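MdcA (Pseudomonas aeruginosa, PDB 5VIT) is the alpha subunit of malonate decarboxylase, probably acting as the transferase that loads malonate onto the acyl carrier protein of the complex as a thioester. Local coordinates at residues A[108-113]-A[375-380]; A[363-368]-A[479-484]. One frame throughout, in Å; residues are numbered along the deposited sequence.

Contact 1 lies deep in the chain, its centre about 11 Å from the chain centre; contact 2 is partly buried, its centre about 25 Å from the chain centre. Both draw one segment from the same part of the chain: 375-380 follows 363-368 in sequence, and the nearest atoms of the two contacts are about 6 Å apart without touching. From there the chain meets a loop of the parallel sheet in contact 1 and helix 477-486 in contact 2. The chemistry differs accordingly. Two loops meet through serines, glycines and main-chain atoms in contact 1, whereas in contact 2 an arginine on a main-chain carbonyl, an amide-carboxylate bond, a water and one isoleucine join a turn to a helix.

Contact 1. Residues A[108-113]-A[375-380]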
ATOM      1  N   SER A 108     -20.078  27.091 -13.043  1.00 27.85           N
ATOM      2  CA  SER A 108     -19.048  26.245 -12.440  1.00 27.81           C
ATOM      3  C   SER A 108     -19.611  24.947 -11.895  1.00 33.93           C
ATOM      4  O   SER A 108     -19.038  23.867 -12.093  1.00 32.23           O
ATOM      5  CB  SER A 108     -18.323  26.984 -11.316  1.00 28.05           C
ATOM      6  OG  SER A 108     -17.457  26.095 -10.624  1.00 28.73           O
ATOM      7  N   PHE A 109     -20.728  25.048 -11.192  1.00 28.47           N
ATOM      8  CA  PHE A 109     -21.278  23.871 -10.549  1.00 33.65           C
ATOM      9  C   PHE A 109     -22.737  23.629 -10.887  1.00 34.15           C
ATOM     10  O   PHE A 109     -23.553  24.548 -10.996  1.00 32.45           O
ATOM     11  CB  PHE A 109     -21.116  23.970  -9.033  1.00 32.49           C
ATOM     12  CG  PHE A 109     -21.703  22.805  -8.281  1.00 34.66           C
ATOM     13  CD1 PHE A 109     -21.127  21.554  -8.356  1.00 33.57           C
ATOM     14  CD2 PHE A 109     -22.820  22.972  -7.484  1.00 30.94           C
ATOM     15  CE1 PHE A 109     -21.660  20.497  -7.646  1.00 37.52           C
ATOM     16  CE2 PHE A 109     -23.355  21.922  -6.786  1.00 28.97           C
ATOM     17  CZ  PHE A 109     -22.781  20.686  -6.860  1.00 34.27           C
ATOM     18  N   SER A 110     -23.045  22.359 -11.059  1.00 37.91           N
ATOM     19  CA  SER A 110     -24.412  21.900 -11.203  1.00 39.83           C
ATOM     20  C   SER A 110     -24.443  20.614 -10.417  1.00 47.58           C
ATOM     21  O   SER A 110     -23.430  19.902 -10.336  1.00 44.37           O
ATOM     22  CB  SER A 110     -24.797  21.679 -12.666  1.00 41.63           C
ATOM     23  OG  SER A 110     -23.906  20.770 -13.298  1.00 36.93           O
ATOM     24  N   GLY A 111     -25.580  20.327  -9.808  1.00 50.48           N
ATOM     25  CA  GLY A 111     -25.701  19.113  -9.035  1.00 55.75           C
ATOM     26  C   GLY A 111     -26.807  18.270  -9.610  1.00 68.08           C
ATOM     27  O   GLY A 111     -26.542  17.373 -10.425  1.00 71.28           O
ATOM     28  N   PRO A 112     -28.058  18.564  -9.195  1.00 73.65           N
ATOM     29  CA  PRO A 112     -29.262  17.844  -9.640  1.00 77.22           C
ATOM     30  C   PRO A 112     -29.580  18.070 -11.130  1.00 75.68           C
ATOM     31  O   PRO A 112     -29.787  17.103 -11.882  1.00 75.59           O
ATOM     32  CB  PRO A 112     -30.363  18.416  -8.732  1.00 76.34           C
ATOM     33  CG  PRO A 112     -29.852  19.776  -8.306  1.00 66.29           C
ATOM     34  CD  PRO A 112     -28.367  19.619  -8.206  1.00 65.55           C
ATOM     35  N   GLN A 113     -29.572  19.336 -11.546  1.00 71.62           N
ATOM     36  CA  GLN A 113     -29.913  19.728 -12.911  1.00 68.86           C
ATOM     37  C   GLN A 113     -28.960  19.195 -13.992  1.00 61.59           C
ATOM     38  O   GLN A 113     -29.048  19.625 -15.141  1.00 57.44           O
ATOM     39  CB  GLN A 113     -29.955  21.259 -13.010  1.00 66.29           C
ATOM     40  CG  GLN A 113     -30.819  22.019 -11.988  1.00 60.25           C
ATOM     41  CD  GLN A 113     -32.320  21.928 -12.279  1.00 71.52           C
ATOM     42  OE1 GLN A 113     -33.145  22.227 -11.408  1.00 71.80           O
ATOM     43  NE2 GLN A 113     -32.677  21.430 -13.471  1.00 73.20           N
ATOM     44  N   ARG A 375     -25.024  13.703 -18.538  1.00 44.78           N
ATOM     45  CA  ARG A 375     -25.002  14.475 -17.299  1.00 45.39           C
ATOM     46  C   ARG A 375     -23.810  15.430 -17.229  1.00 48.48           C
ATOM     47  O   ARG A 375     -22.685  15.039 -16.853  1.00 37.23           O
ATOM     48  CB  ARG A 375     -24.999  13.532 -16.088  1.00 46.81           C
ATOM     49  CG  ARG A 375     -26.297  12.767 -15.923  1.00 49.30           C
ATOM     50  CD  ARG A 375     -26.290  11.856 -14.709  1.00 54.16           C
ATOM     51  NE  ARG A 375     -27.647  11.432 -14.362  1.00 59.00           N
ATOM     52  CZ  ARG A 375     -28.320  10.462 -14.983  1.00 61.23           C
ATOM     53  NH1 ARG A 375     -27.769   9.793 -15.987  1.00 54.16           N
ATOM     54  NH2 ARG A 375     -29.554  10.160 -14.597  1.00 60.29           N
ATOM     55  N   LEU A 376     -24.074  16.686 -17.585  1.00 48.56           N
ATOM     56  CA  LEU A 376     -23.060  17.731 -17.551  1.00 41.22           C
ATOM     57  C   LEU A 376     -22.961  18.319 -16.158  1.00 41.95           C
ATOM     58  O   LEU A 376     -23.481  19.405 -15.880  1.00 45.12           O
ATOM     59  CB  LEU A 376     -23.363  18.824 -18.574  1.00 41.44           C
ATOM     60  CG  LEU A 376     -23.061  18.433 -20.020  1.00 45.50           C
ATOM     61  CD1 LEU A 376     -24.070  17.432 -20.559  1.00 44.18           C
ATOM     62  CD2 LEU A 376     -23.008  19.651 -20.893  1.00 48.85           C
ATOM     63  N   ALA A 377     -22.303  17.580 -15.277  1.00 35.91           N
ATOM     64  CA  ALA A 377     -22.026  18.060 -13.941  1.00 39.75           C
ATOM     65  C   ALA A 377     -20.904  19.101 -13.997  1.00 45.37           C
ATOM     66  O   ALA A 377     -19.954  18.973 -14.779  1.00 48.98           O
ATOM     67  CB  ALA A 377     -21.651  16.903 -13.022  1.00 37.83           C
ATOM     68  N   GLY A 378     -21.028  20.148 -13.192  1.00 40.39           N
ATOM     69  CA  GLY A 378     -19.986  21.148 -13.118  1.00 38.70           C
ATOM     70  C   GLY A 378     -18.830  20.683 -12.255  1.00 38.98           C
ATOM     71  O   GLY A 378     -18.972  19.766 -11.444  1.00 40.88           O
ATOM     72  N   PHE A 379     -17.677  21.322 -12.429  1.00 37.58           N
ATOM     73  CA  PHE A 379     -16.488  20.957 -11.675  1.00 32.75           C
ATOM     74  C   PHE A 379     -16.491  21.550 -10.272  1.00 29.37           C
ATOM     75  O   PHE A 379     -15.878  21.001  -9.349  1.00 27.95           O
ATOM     76  CB  PHE A 379     -15.232  21.433 -12.393  1.00 33.12           C
ATOM     77  CG  PHE A 379     -15.080  20.919 -13.786  1.00 27.85           C
ATOM     78  CD1 PHE A 379     -15.329  19.598 -14.083  1.00 29.80           C
ATOM     79  CD2 PHE A 379     -14.689  21.782 -14.809  1.00 32.05           C
ATOM     80  CE1 PHE A 379     -15.177  19.123 -15.384  1.00 32.79           C
ATOM     81  CE2 PHE A 379     -14.539  21.317 -16.112  1.00 33.35           C
ATOM     82  CZ  PHE A 379     -14.786  19.984 -16.395  1.00 31.05           C
ATOM     83  N   GLY A 380     -17.149  22.692 -10.113  1.00 25.66           N
ATOM     84  CA  GLY A 380     -17.137  23.354  -8.819  1.00 28.08           C
ATOM     85  C   GLY A 380     -15.731  23.812  -8.461  1.00 28.40           C
ATOM     86  O   GLY A 380     -15.015  24.339  -9.317  1.00 25.72           O
TER
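S108 and S110 take hold of the glycine-containing loop 375-380 at two points, with G378 threaded between them. The carbonyl of S108 receives the amide of G380: G380 N lies 3.0 Å from S108 O in a nearly straight bond (166° at the hydrogen), but comes from above the carbonyl plane. Against the same oxygen rests G378 CA, 3.1 Å from S108 O, in a C-H...O contact, so one carbonyl meets both arms of the bend at 378-380. The backbone there passes very close, G378 CA standing 4.0 Å from F109 CA; the approach is this close because G378 carries no side chain on the face turned to S108 and F109. G380 has a positive phi (65°), which by itself favours glycine, and its CA packs 4.0 Å from F109 CB. The S108 hydroxyl finds its hydrogen-bond partner in H132 O, and G380 O accepts from T133 OG1, so both residues of the pair, through other atoms, are also tied to the residues just before helix 134-140. S110 works through its side chain. With chi1 at 56°, OG sits between backbone N and carbonyl carbon and donates to the carbonyl of L376, the central residue of an inverse gamma turn: S110 OG is 3.0 Å from L376 O, in the carbonyl plane and on a lone pair. The same hydroxyl accepts a weak, bent bond from G378 N, 2.9 Å from S110 OG, bridging two main-chain groups either side of A377. The S110 side chain also touches I117 of helix 114-122. Loop 108-113 joins strand 102-107 to that helix at the C-terminal edge of a parallel sheet, consistent with the Rossmann-like alpha/beta fold of the family, and here receives a loop from the part of the chain carrying the second, mixed sheet.

Contact 2. Residues A[363-368]-A[479-484]; sequences DGDGHS and ERQAMI
R480 reaches from helix 477-486 to the carbonyl of D365. From its CB, directed at the turn, the chain leaves with CG anti to the backbone N (chi1 -174°), runs extended to CD, and bends at chi3 (106°) to bring NE round. NE then lies 3.2 Å from D365 O, above the carbonyl plane. Past CZ, NH2 meets the same oxygen more squarely: R480 NH2 is 2.9 Å from D365 O, in the carbonyl plane and on a lone pair. D365 O, in the guanidinium plane, takes one N-H from NE and one from NH2, a side-on grip on a single atom. The receiving loop is a type I beta turn, D363 to G366, between strands 361-363 and 368-369: D363 OD2 accepts D365 N, an Asx turn, and also H367 N, from the opposite face of its carboxylate. Beside the arginine, Q481 lies alongside D365 and points the same way, carboxylate and amide planes 13° apart. Q481 NE2 donates to D365 OD1 (2.8 Å) on the syn side, somewhat out of the carboxylate plane. Lower on the same side chain, Q481 CG rests 3.4 Å from G364 O, and a water donates to both G364 O and Q481 O. One helical turn on from R480, I484 CD1 sits 3.5 Å from G366 N, where G366, without a side chain, lets the methyl approach its backbone.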
ATOM      1  N   ASP A 363      -9.819   7.435 -15.142  1.00 22.40           N
ATOM      2  CA  ASP A 363      -9.357   6.499 -16.163  1.00 21.67           C
ATOM      3  C   ASP A 363      -7.964   5.974 -15.822  1.00 25.03           C
ATOM      4  O   ASP A 363      -7.442   6.275 -14.749  1.00 24.42           O
ATOM      5  CB  ASP A 363      -9.423   7.130 -17.568  1.00 26.97           C
ATOM      6  CG  ASP A 363      -8.321   8.157 -17.850  1.00 27.91           C
ATOM      7  OD1 ASP A 363      -8.337   8.670 -18.992  1.00 29.73           O
ATOM      8  OD2 ASP A 363      -7.445   8.445 -16.994  1.00 29.09           O
ATOM      9  N   GLY A 364      -7.370   5.193 -16.724  1.00 23.56           N
ATOM     10  CA  GLY A 364      -6.113   4.536 -16.438  1.00 23.74           C
ATOM     11  C   GLY A 364      -4.924   5.480 -16.322  1.00 26.97           C
ATOM     12  O   GLY A 364      -3.850   5.081 -15.877  1.00 26.63           O
ATOM     13  N   ASP A 365      -5.107   6.729 -16.729  1.00 26.90           N
ATOM     14  CA  ASP A 365      -4.042   7.720 -16.618  1.00 25.60           C
ATOM     15  C   ASP A 365      -4.232   8.625 -15.406  1.00 23.56           C
ATOM     16  O   ASP A 365      -3.448   9.530 -15.174  1.00 27.06           O
ATOM     17  CB  ASP A 365      -3.968   8.574 -17.887  1.00 25.86           C
ATOM     18  CG  ASP A 365      -3.465   7.794 -19.083  1.00 27.33           C
ATOM     19  OD1 ASP A 365      -2.965   6.659 -18.904  1.00 30.52           O
ATOM     20  OD2 ASP A 365      -3.558   8.320 -20.204  1.00 36.69           O
ATOM     21  N   GLY A 366      -5.297   8.393 -14.656  1.00 25.61           N
ATOM     22  CA  GLY A 366      -5.610   9.228 -13.516  1.00 20.99           C
ATOM     23  C   GLY A 366      -6.519  10.405 -13.817  1.00 26.00           C
ATOM     24  O   GLY A 366      -6.849  11.163 -12.914  1.00 23.70           O
ATOM     25  N   HIS A 367      -6.912  10.596 -15.074  1.00 24.40           N
ATOM     26  CA  HIS A 367      -7.787  11.716 -15.370  1.00 22.40           C
ATOM     27  C   HIS A 367      -9.111  11.455 -14.653  1.00 27.70           C
ATOM     28  O   HIS A 367      -9.624  10.336 -14.634  1.00 26.20           O
ATOM     29  CB  HIS A 367      -7.985  11.897 -16.878  1.00 23.07           C
ATOM     30  CG  HIS A 367      -6.709  12.090 -17.642  1.00 23.16           C
ATOM     31  ND1 HIS A 367      -5.774  13.050 -17.310  1.00 23.82           N
ATOM     32  CD2 HIS A 367      -6.214  11.444 -18.728  1.00 23.03           C
ATOM     33  CE1 HIS A 367      -4.756  12.982 -18.151  1.00 27.54           C
ATOM     34  NE2 HIS A 367      -4.996  12.013 -19.019  1.00 27.51           N
ATOM     35  N   SER A 368      -9.648  12.491 -14.035  1.00 25.52           N
ATOM     36  CA  SER A 368     -10.794  12.328 -13.157  1.00 25.73           C
ATOM     37  C   SER A 368     -11.938  13.232 -13.593  1.00 26.64           C
ATOM     38  O   SER A 368     -11.711  14.378 -13.981  1.00 30.24           O
ATOM     39  CB  SER A 368     -10.372  12.639 -11.718  1.00 25.91           C
ATOM     40  OG  SER A 368     -11.481  12.871 -10.885  1.00 32.15           O
ATOM     41  N   GLU A 479       4.490   4.041 -15.503  1.00 31.62           N
ATOM     42  CA  GLU A 479       4.632   3.631 -14.110  1.00 32.59           C
ATOM     43  C   GLU A 479       3.424   4.092 -13.302  1.00 29.67           C
ATOM     44  O   GLU A 479       2.913   3.369 -12.444  1.00 30.75           O
ATOM     45  CB  GLU A 479       5.924   4.182 -13.509  1.00 34.90           C
ATOM     46  CG  GLU A 479       6.125   3.724 -12.085  1.00 46.52           C
ATOM     47  CD  GLU A 479       7.422   4.210 -11.508  1.00 52.08           C
ATOM     48  OE1 GLU A 479       7.933   3.530 -10.592  1.00 48.84           O
ATOM     49  OE2 GLU A 479       7.928   5.258 -11.982  1.00 53.40           O
ATOM     50  N   ARG A 480       2.963   5.298 -13.608  1.00 27.80           N
ATOM     51  CA  ARG A 480       1.752   5.860 -13.028  1.00 27.63           C
ATOM     52  C   ARG A 480       0.521   4.989 -13.307  1.00 27.75           C
ATOM     53  O   ARG A 480      -0.283   4.736 -12.401  1.00 25.40           O
ATOM     54  CB  ARG A 480       1.545   7.263 -13.573  1.00 27.09           C
ATOM     55  CG  ARG A 480       0.413   8.029 -12.952  1.00 25.59           C
ATOM     56  CD  ARG A 480       0.572   9.470 -13.336  1.00 31.02           C
ATOM     57  NE  ARG A 480      -0.388   9.859 -14.336  1.00 33.09           N
ATOM     58  CZ  ARG A 480      -0.140  10.685 -15.345  1.00 31.07           C
ATOM     59  NH1 ARG A 480       1.065  11.200 -15.513  1.00 30.85           N
ATOM     60  NH2 ARG A 480      -1.115  10.983 -16.193  1.00 26.60           N
ATOM     61  N   GLN A 481       0.390   4.520 -14.549  1.00 25.16           N
ATOM     62  CA  GLN A 481      -0.660   3.570 -14.918  1.00 27.58           C
ATOM     63  C   GLN A 481      -0.567   2.299 -14.074  1.00 26.79           C
ATOM     64  O   GLN A 481      -1.587   1.782 -13.601  1.00 25.42           O
ATOM     65  CB  GLN A 481      -0.576   3.204 -16.416  1.00 23.43           C
ATOM     66  CG  GLN A 481      -0.896   4.377 -17.342  1.00 26.68           C
ATOM     67  CD  GLN A 481      -0.409   4.157 -18.768  1.00 28.45           C
ATOM     68  OE1 GLN A 481       0.343   3.231 -19.035  1.00 29.77           O
ATOM     69  NE2 GLN A 481      -0.835   5.020 -19.683  1.00 31.41           N
ATOM     70  N   ALA A 482       0.651   1.791 -13.893  1.00 22.63           N
ATOM     71  CA  ALA A 482       0.825   0.557 -13.135  1.00 24.40           C
ATOM     72  C   ALA A 482       0.357   0.774 -11.700  1.00 24.28           C
ATOM     73  O   ALA A 482      -0.297  -0.082 -11.110  1.00 28.10           O
ATOM     74  CB  ALA A 482       2.292   0.088 -13.156  1.00 20.06           C
ATOM     75  N   MET A 483       0.698   1.926 -11.148  1.00 25.34           N
ATOM     76  CA  MET A 483       0.353   2.214  -9.761  1.00 29.30           C
ATOM     77  C   MET A 483      -1.157   2.339  -9.599  1.00 24.19           C
ATOM     78  O   MET A 483      -1.726   1.786  -8.655  1.00 23.55           O
ATOM     79  CB  MET A 483       1.073   3.477  -9.280  1.00 23.64           C
ATOM     80  CG  MET A 483       2.596   3.349  -9.376  1.00 29.48           C
ATOM     81  SD  MET A 483       3.477   4.918  -9.171  1.00 38.57           S
ATOM     82  CE  MET A 483       2.902   5.246  -7.547  1.00 22.42           C
ATOM     83  N   ILE A 484      -1.809   3.035 -10.531  1.00 25.64           N
ATOM     84  CA  ILE A 484      -3.259   3.193 -10.474  1.00 22.57           C
ATOM     85  C   ILE A 484      -3.926   1.817 -10.561  1.00 26.20           C
ATOM     86  O   ILE A 484      -4.811   1.489  -9.764  1.00 27.37           O
ATOM     87  CB  ILE A 484      -3.777   4.127 -11.594  1.00 27.06           C
ATOM     88  CG1 ILE A 484      -3.351   5.578 -11.291  1.00 24.71           C
ATOM     89  CG2 ILE A 484      -5.305   4.027 -11.737  1.00 19.25           C
ATOM     90  CD1 ILE A 484      -3.262   6.491 -12.509  1.00 21.20           C
TER
HETATM   91  O   HOH W   1      -3.874   2.370 -15.134  1.00 27.59           O